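Local coordinates for MAU2 chromatid cohesion factor homolog (Saccharomyces cerevisiae, PDB 4XDN), which forms a complex with SCC2 that is required for the association of cohesin with chromosomes, and so takes part in sister chromatid cohesion, at residues I333-R345 with E387-G399. Residues are numbered along the deposited sequence; the frame is centred on the assembly and turned at random.
With SO4 (sulfate ion), chain F.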
loop_
_atom_site.group_PDB
_atom_site.type_symbol
_atom_site.label_atom_id
_atom_site.label_comp_id
_atom_site.label_asym_id
_atom_site.label_seq_id
_atom_site.Cartn_x
_atom_site.Cartn_y
_atom_site.Cartn_z
ATOM N N ILE A 333 -8.825 0.905 15.078
ATOM C CA ILE A 333 -8.661 2.333 15.352
ATOM C C ILE A 333 -10.008 3.020 15.532
ATOM O O ILE A 333 -10.209 3.765 16.493
ATOM C CB ILE A 333 -7.895 3.050 14.220
ATOM C CG1 ILE A 333 -6.502 2.442 14.030
ATOM C CG2 ILE A 333 -7.793 4.552 14.496
ATOM C CD1 ILE A 333 -5.523 2.731 15.145
ATOM N N VAL A 334 -10.926 2.764 14.601
ATOM C CA VAL A 334 -12.225 3.431 14.589
ATOM C C VAL A 334 -13.005 3.138 15.867
ATOM O O VAL A 334 -13.783 3.969 16.330
ATOM C CB VAL A 334 -13.062 3.008 13.350
ATOM C CG1 VAL A 334 -13.436 1.527 13.415
ATOM C CG2 VAL A 334 -14.301 3.878 13.216
ATOM N N ASN A 335 -12.782 1.962 16.445
ATOM C CA ASN A 335 -13.433 1.598 17.698
ATOM C C ASN A 335 -13.001 2.542 18.825
ATOM O O ASN A 335 -13.832 3.003 19.608
ATOM C CB ASN A 335 -13.123 0.146 18.061
ATOM C CG ASN A 335 -13.649 -0.839 17.036
ATOM O OD1 ASN A 335 -12.966 -1.182 16.070
ATOM N ND2 ASN A 335 -14.872 -1.305 17.248
ATOM N N CYS A 336 -11.695 2.795 18.907
ATOM C CA CYS A 336 -11.138 3.932 19.652
ATOM C C CYS A 336 -11.209 3.838 21.180
ATOM O O CYS A 336 -10.182 3.710 21.842
ATOM C CB CYS A 336 -11.833 5.222 19.201
ATOM S SG CYS A 336 -11.210 6.716 19.978
ATOM N N TYR A 337 -12.412 3.924 21.740
ATOM C CA TYR A 337 -12.578 4.108 23.184
ATOM C C TYR A 337 -12.811 2.801 23.946
ATOM O O TYR A 337 -12.618 2.741 25.161
ATOM C CB TYR A 337 -13.746 5.062 23.452
ATOM C CG TYR A 337 -15.076 4.522 22.981
ATOM C CD1 TYR A 337 -15.493 4.695 21.667
ATOM C CD2 TYR A 337 -15.911 3.831 23.846
ATOM C CE1 TYR A 337 -16.700 4.196 21.230
ATOM C CE2 TYR A 337 -17.122 3.329 23.416
ATOM C CZ TYR A 337 -17.513 3.516 22.109
ATOM O OH TYR A 337 -18.720 3.019 21.682
ATOM N N ASP A 338 -13.231 1.763 23.228
ATOM C CA ASP A 338 -13.583 0.486 23.843
ATOM C C ASP A 338 -12.383 -0.462 23.900
ATOM O O ASP A 338 -11.243 -0.048 23.689
ATOM C CB ASP A 338 -14.731 -0.159 23.068
ATOM C CG ASP A 338 -14.350 -0.482 21.637
ATOM O OD1 ASP A 338 -13.324 0.056 21.169
ATOM O OD2 ASP A 338 -15.071 -1.265 20.983
ATOM N N GLU A 339 -12.651 -1.734 24.185
ATOM C CA GLU A 339 -11.600 -2.741 24.306
ATOM C C GLU A 339 -10.803 -2.891 23.012
ATOM O O GLU A 339 -9.586 -3.084 23.047
ATOM C CB GLU A 339 -12.198 -4.096 24.718
ATOM C CG GLU A 339 -12.994 -4.830 23.632
ATOM C CD GLU A 339 -14.280 -4.121 23.246
ATOM O OE1 GLU A 339 -14.895 -3.474 24.123
ATOM O OE2 GLU A 339 -14.677 -4.211 22.065
ATOM N N LYS A 340 -11.486 -2.805 21.876
ATOM C CA LYS A 340 -10.821 -2.902 20.581
ATOM C C LYS A 340 -9.838 -1.752 20.394
ATOM O O LYS A 340 -8.724 -1.947 19.918
ATOM C CB LYS A 340 -11.843 -2.911 19.442
ATOM C CG LYS A 340 -12.449 -4.280 19.154
ATOM C CD LYS A 340 -13.394 -4.224 17.961
ATOM C CE LYS A 340 -13.801 -5.613 17.497
ATOM N NZ LYS A 340 -14.563 -6.359 18.532
ATOM N N GLY A 341 -10.257 -0.550 20.775
ATOM C CA GLY A 341 -9.392 0.613 20.699
ATOM C C GLY A 341 -8.173 0.462 21.591
ATOM O O GLY A 341 -7.060 0.805 21.194
ATOM N N ASN A 342 -8.384 -0.056 22.798
ATOM C CA ASN A 342 -7.290 -0.288 23.737
ATOM C C ASN A 342 -6.242 -1.236 23.164
ATOM O O ASN A 342 -5.053 -1.109 23.459
ATOM C CB ASN A 342 -7.827 -0.846 25.057
ATOM C CG ASN A 342 -8.468 0.220 25.928
ATOM O OD1 ASN A 342 -8.683 1.350 25.491
ATOM N ND2 ASN A 342 -8.777 -0.138 27.168
ATOM N N PHE A 343 -6.688 -2.188 22.347
ATOM C CA PHE A 343 -5.775 -3.108 21.675
ATOM C C PHE A 343 -4.776 -2.328 20.826
ATOM O O PHE A 343 -3.573 -2.577 20.884
ATOM C CB PHE A 343 -6.556 -4.104 20.808
ATOM C CG PHE A 343 -5.691 -5.091 20.075
ATOM C CD1 PHE A 343 -5.101 -4.754 18.867
ATOM C CD2 PHE A 343 -5.479 -6.361 20.585
ATOM C CE1 PHE A 343 -4.309 -5.661 18.189
ATOM C CE2 PHE A 343 -4.689 -7.272 19.911
ATOM C CZ PHE A 343 -4.104 -6.922 18.712
ATOM N N SER A 344 -5.283 -1.379 20.045
ATOM C CA SER A 344 -4.447 -0.570 19.164
ATOM C C SER A 344 -3.412 0.230 19.948
ATOM O O SER A 344 -2.225 0.202 19.623
ATOM C CB SER A 344 -5.310 0.381 18.331
ATOM O OG SER A 344 -6.144 -0.335 17.438
ATOM N N ARG A 345 -3.870 0.941 20.974
ATOM C CA ARG A 345 -2.985 1.740 21.816
ATOM C C ARG A 345 -1.901 0.888 22.466
ATOM O O ARG A 345 -0.836 1.395 22.818
ATOM C CB ARG A 345 -3.784 2.467 22.903
ATOM C CG ARG A 345 -4.268 3.853 22.506
ATOM C CD ARG A 345 -4.999 4.533 23.657
ATOM N NE ARG A 345 -6.234 3.835 24.005
ATOM C CZ ARG A 345 -7.384 3.968 23.350
ATOM N NH1 ARG A 345 -7.472 4.774 22.298
ATOM N NH2 ARG A 345 -8.451 3.286 23.745
ATOM N N GLU A 387 3.039 5.732 14.069
ATOM C CA GLU A 387 2.912 7.063 14.586
ATOM C C GLU A 387 1.680 7.731 14.065
ATOM O O GLU A 387 1.014 8.430 14.750
ATOM C CB GLU A 387 4.094 7.928 14.171
ATOM C CG GLU A 387 5.381 7.692 14.901
ATOM C CD GLU A 387 5.350 8.101 16.351
ATOM O OE1 GLU A 387 4.396 8.790 16.764
ATOM O OE2 GLU A 387 6.290 7.720 17.071
ATOM N N PHE A 388 1.418 7.527 12.811
ATOM C CA PHE A 388 0.271 8.164 12.172
ATOM C C PHE A 388 -1.037 7.701 12.806
ATOM O O PHE A 388 -1.896 8.515 13.136
ATOM C CB PHE A 388 0.243 7.872 10.670
ATOM C CG PHE A 388 -1.035 8.299 9.999
ATOM C CD1 PHE A 388 -1.250 9.626 9.668
ATOM C CD2 PHE A 388 -2.025 7.375 9.710
ATOM C CE1 PHE A 388 -2.424 10.026 9.059
ATOM C CE2 PHE A 388 -3.204 7.768 9.100
ATOM C CZ PHE A 388 -3.403 9.095 8.774
ATOM N N TYR A 389 -1.184 6.391 12.969
ATOM C CA TYR A 389 -2.415 5.832 13.512
ATOM C C TYR A 389 -2.530 6.071 15.014
ATOM O O TYR A 389 -3.628 6.040 15.563
ATOM C CB TYR A 389 -2.504 4.335 13.206
ATOM C CG TYR A 389 -2.869 4.048 11.767
ATOM C CD1 TYR A 389 -4.117 4.397 11.267
ATOM C CD2 TYR A 389 -1.967 3.430 10.909
ATOM C CE1 TYR A 389 -4.458 4.143 9.951
ATOM C CE2 TYR A 389 -2.301 3.170 9.589
ATOM C CZ TYR A 389 -3.549 3.529 9.118
ATOM O OH TYR A 389 -3.892 3.277 7.810
ATOM N N LYS A 390 -1.398 6.303 15.672
ATOM C CA LYS A 390 -1.406 6.704 17.076
ATOM C C LYS A 390 -2.071 8.070 17.196
ATOM O O LYS A 390 -2.956 8.277 18.029
ATOM C CB LYS A 390 0.015 6.753 17.639
ATOM C CG LYS A 390 0.089 7.004 19.140
ATOM C CD LYS A 390 1.489 7.428 19.562
ATOM C CE LYS A 390 1.642 7.423 21.075
ATOM N NZ LYS A 390 2.949 7.988 21.512
ATOM N N VAL A 391 -1.631 8.996 16.351
ATOM C CA VAL A 391 -2.200 10.334 16.302
ATOM C C VAL A 391 -3.666 10.276 15.884
ATOM O O VAL A 391 -4.503 10.979 16.448
ATOM C CB VAL A 391 -1.402 11.237 15.330
ATOM C CG1 VAL A 391 -2.108 12.579 15.080
ATOM C CG2 VAL A 391 -0.004 11.474 15.873
ATOM N N TRP A 392 -3.981 9.431 14.907
ATOM C CA TRP A 392 -5.348 9.353 14.413
ATOM C C TRP A 392 -6.295 8.848 15.494
ATOM O O TRP A 392 -7.385 9.392 15.673
ATOM C CB TRP A 392 -5.446 8.450 13.185
ATOM C CG TRP A 392 -6.740 8.652 12.461
ATOM C CD1 TRP A 392 -7.929 8.035 12.718
ATOM C CD2 TRP A 392 -6.981 9.554 11.375
ATOM N NE1 TRP A 392 -8.896 8.492 11.854
ATOM C CE2 TRP A 392 -8.340 9.425 11.020
ATOM C CE3 TRP A 392 -6.182 10.456 10.666
ATOM C CZ2 TRP A 392 -8.913 10.162 9.986
ATOM C CZ3 TRP A 392 -6.755 11.186 9.639
ATOM C CH2 TRP A 392 -8.108 11.035 9.310
ATOM N N GLU A 393 -5.883 7.811 16.216
ATOM C CA GLU A 393 -6.739 7.242 17.246
ATOM C C GLU A 393 -6.950 8.239 18.385
ATOM O O GLU A 393 -8.027 8.296 18.973
ATOM C CB GLU A 393 -6.157 5.937 17.795
ATOM C CG GLU A 393 -7.131 5.209 18.715
ATOM C CD GLU A 393 -6.601 3.888 19.235
ATOM O OE1 GLU A 393 -5.390 3.622 19.086
ATOM O OE2 GLU A 393 -7.408 3.116 19.796
ATOM N N GLN A 394 -5.919 9.023 18.689
ATOM C CA GLN A 394 -6.020 10.054 19.717
ATOM C C GLN A 394 -6.983 11.151 19.285
ATOM O O GLN A 394 -7.753 11.667 20.098
ATOM C CB GLN A 394 -4.646 10.654 20.023
ATOM C CG GLN A 394 -3.879 9.927 21.117
ATOM C CD GLN A 394 -4.569 9.997 22.468
ATOM O OE1 GLN A 394 -4.726 8.984 23.150
ATOM N NE2 GLN A 394 -4.976 11.198 22.864
ATOM N N THR A 395 -6.934 11.504 18.004
ATOM C CA THR A 395 -7.822 12.521 17.454
ATOM C C THR A 395 -9.275 12.080 17.567
ATOM O O THR A 395 -10.147 12.873 17.930
ATOM C CB THR A 395 -7.485 12.824 15.976
ATOM O OG1 THR A 395 -6.144 13.315 15.881
ATOM C CG2 THR A 395 -8.435 13.866 15.398
ATOM N N LEU A 396 -9.530 10.814 17.258
ATOM C CA LEU A 396 -10.862 10.243 17.415
ATOM C C LEU A 396 -11.300 10.278 18.874
ATOM O O LEU A 396 -12.448 10.592 19.183
ATOM C CB LEU A 396 -10.895 8.803 16.903
ATOM C CG LEU A 396 -11.489 8.570 15.515
ATOM C CD1 LEU A 396 -11.227 7.141 15.076
ATOM C CD2 LEU A 396 -12.982 8.864 15.515
ATOM N N LEU A 397 -10.372 9.951 19.768
ATOM C CA LEU A 397 -10.681 9.845 21.188
ATOM C C LEU A 397 -10.922 11.209 21.827
ATOM O O LEU A 397 -11.857 11.372 22.607
ATOM C CB LEU A 397 -9.548 9.121 21.924
ATOM C CG LEU A 397 -9.731 8.932 23.433
ATOM C CD1 LEU A 397 -10.929 8.040 23.732
ATOM C CD2 LEU A 397 -8.461 8.364 24.062
ATOM N N LYS A 398 -10.084 12.184 21.484
ATOM C CA LYS A 398 -10.066 13.466 22.188
ATOM C C LYS A 398 -10.781 14.592 21.442
ATOM O O LYS A 398 -11.184 15.585 22.049
ATOM C CB LYS A 398 -8.619 13.884 22.465
ATOM C CG LYS A 398 -7.845 12.909 23.343
ATOM C CD LYS A 398 -8.554 12.688 24.667
ATOM C CE LYS A 398 -7.633 12.077 25.710
ATOM N NZ LYS A 398 -8.291 12.025 27.048
ATOM N N GLY A 399 -10.933 14.446 20.130
ATOM C CA GLY A 399 -11.547 15.487 19.328
ATOM C C GLY A 399 -10.623 16.679 19.162
ATOM O O GLY A 399 -11.052 17.831 19.229
HETATM S S SO4 F . -17.133 -3.843 15.838
HETATM O O1 SO4 F . -17.239 -4.420 17.174
HETATM O O2 SO4 F . -16.146 -4.591 15.065
HETATM O O3 SO4 F . -18.431 -3.919 15.172
HETATM O O4 SO4 F . -16.724 -2.445 15.932
HETATM O O HOH W 1 -5.761 6.760 21.386
#
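Glu393 meets Arg345 through a salt bridge, NH1 to OE2 at 3.0 Å, with the carboxylate oxygen well out of the guanidinium plane, so that charge rather than a directed N-H joins them. With CG anti to the backbone N (chi1 -171°) and an extended chain beyond, Glu393 reaches from the C-terminal part of helix 369-398 to the start of helix 339-360; the short helix segments run roughly antiparallel (146°). There OE1 lies against Ser344 CB, and OE2 comes within 2.7 Å of Gly341 O, an acceptor facing an acceptor. Glycine suits this place because a CB would collide with Cys336 O.

Apolar contacts lie beside the aliphatic part of Glu393: Ile333 CG2 packs on its CB and at the edge of the Trp392 ring, 3.9 Å from CD1. Cys336 SG lies 3.3 Å from Leu397 N, its short side chain letting the sulfur approach the helix backbone.

Behind them, Arg345 NH1 and NH2 both donate to Cys336 O, NH2 at 2.6 Å, while NH2 also binds Asn342 OD1; a water links NH1 to Gln394 OE1. Replacing Arg345 with an alanine is likely to leave Glu393 without its counter-charge and Cys336 O without both donors.

Asp338 caps helix 339-360, OD1 accepting from Gly341 N. Tyr389 OH and Trp392 NE1 bond the backbone of another protein's chain, probably SCC2. Gly341 O would tend to raise the pKa of buried Glu393, and Arg345 to lower it.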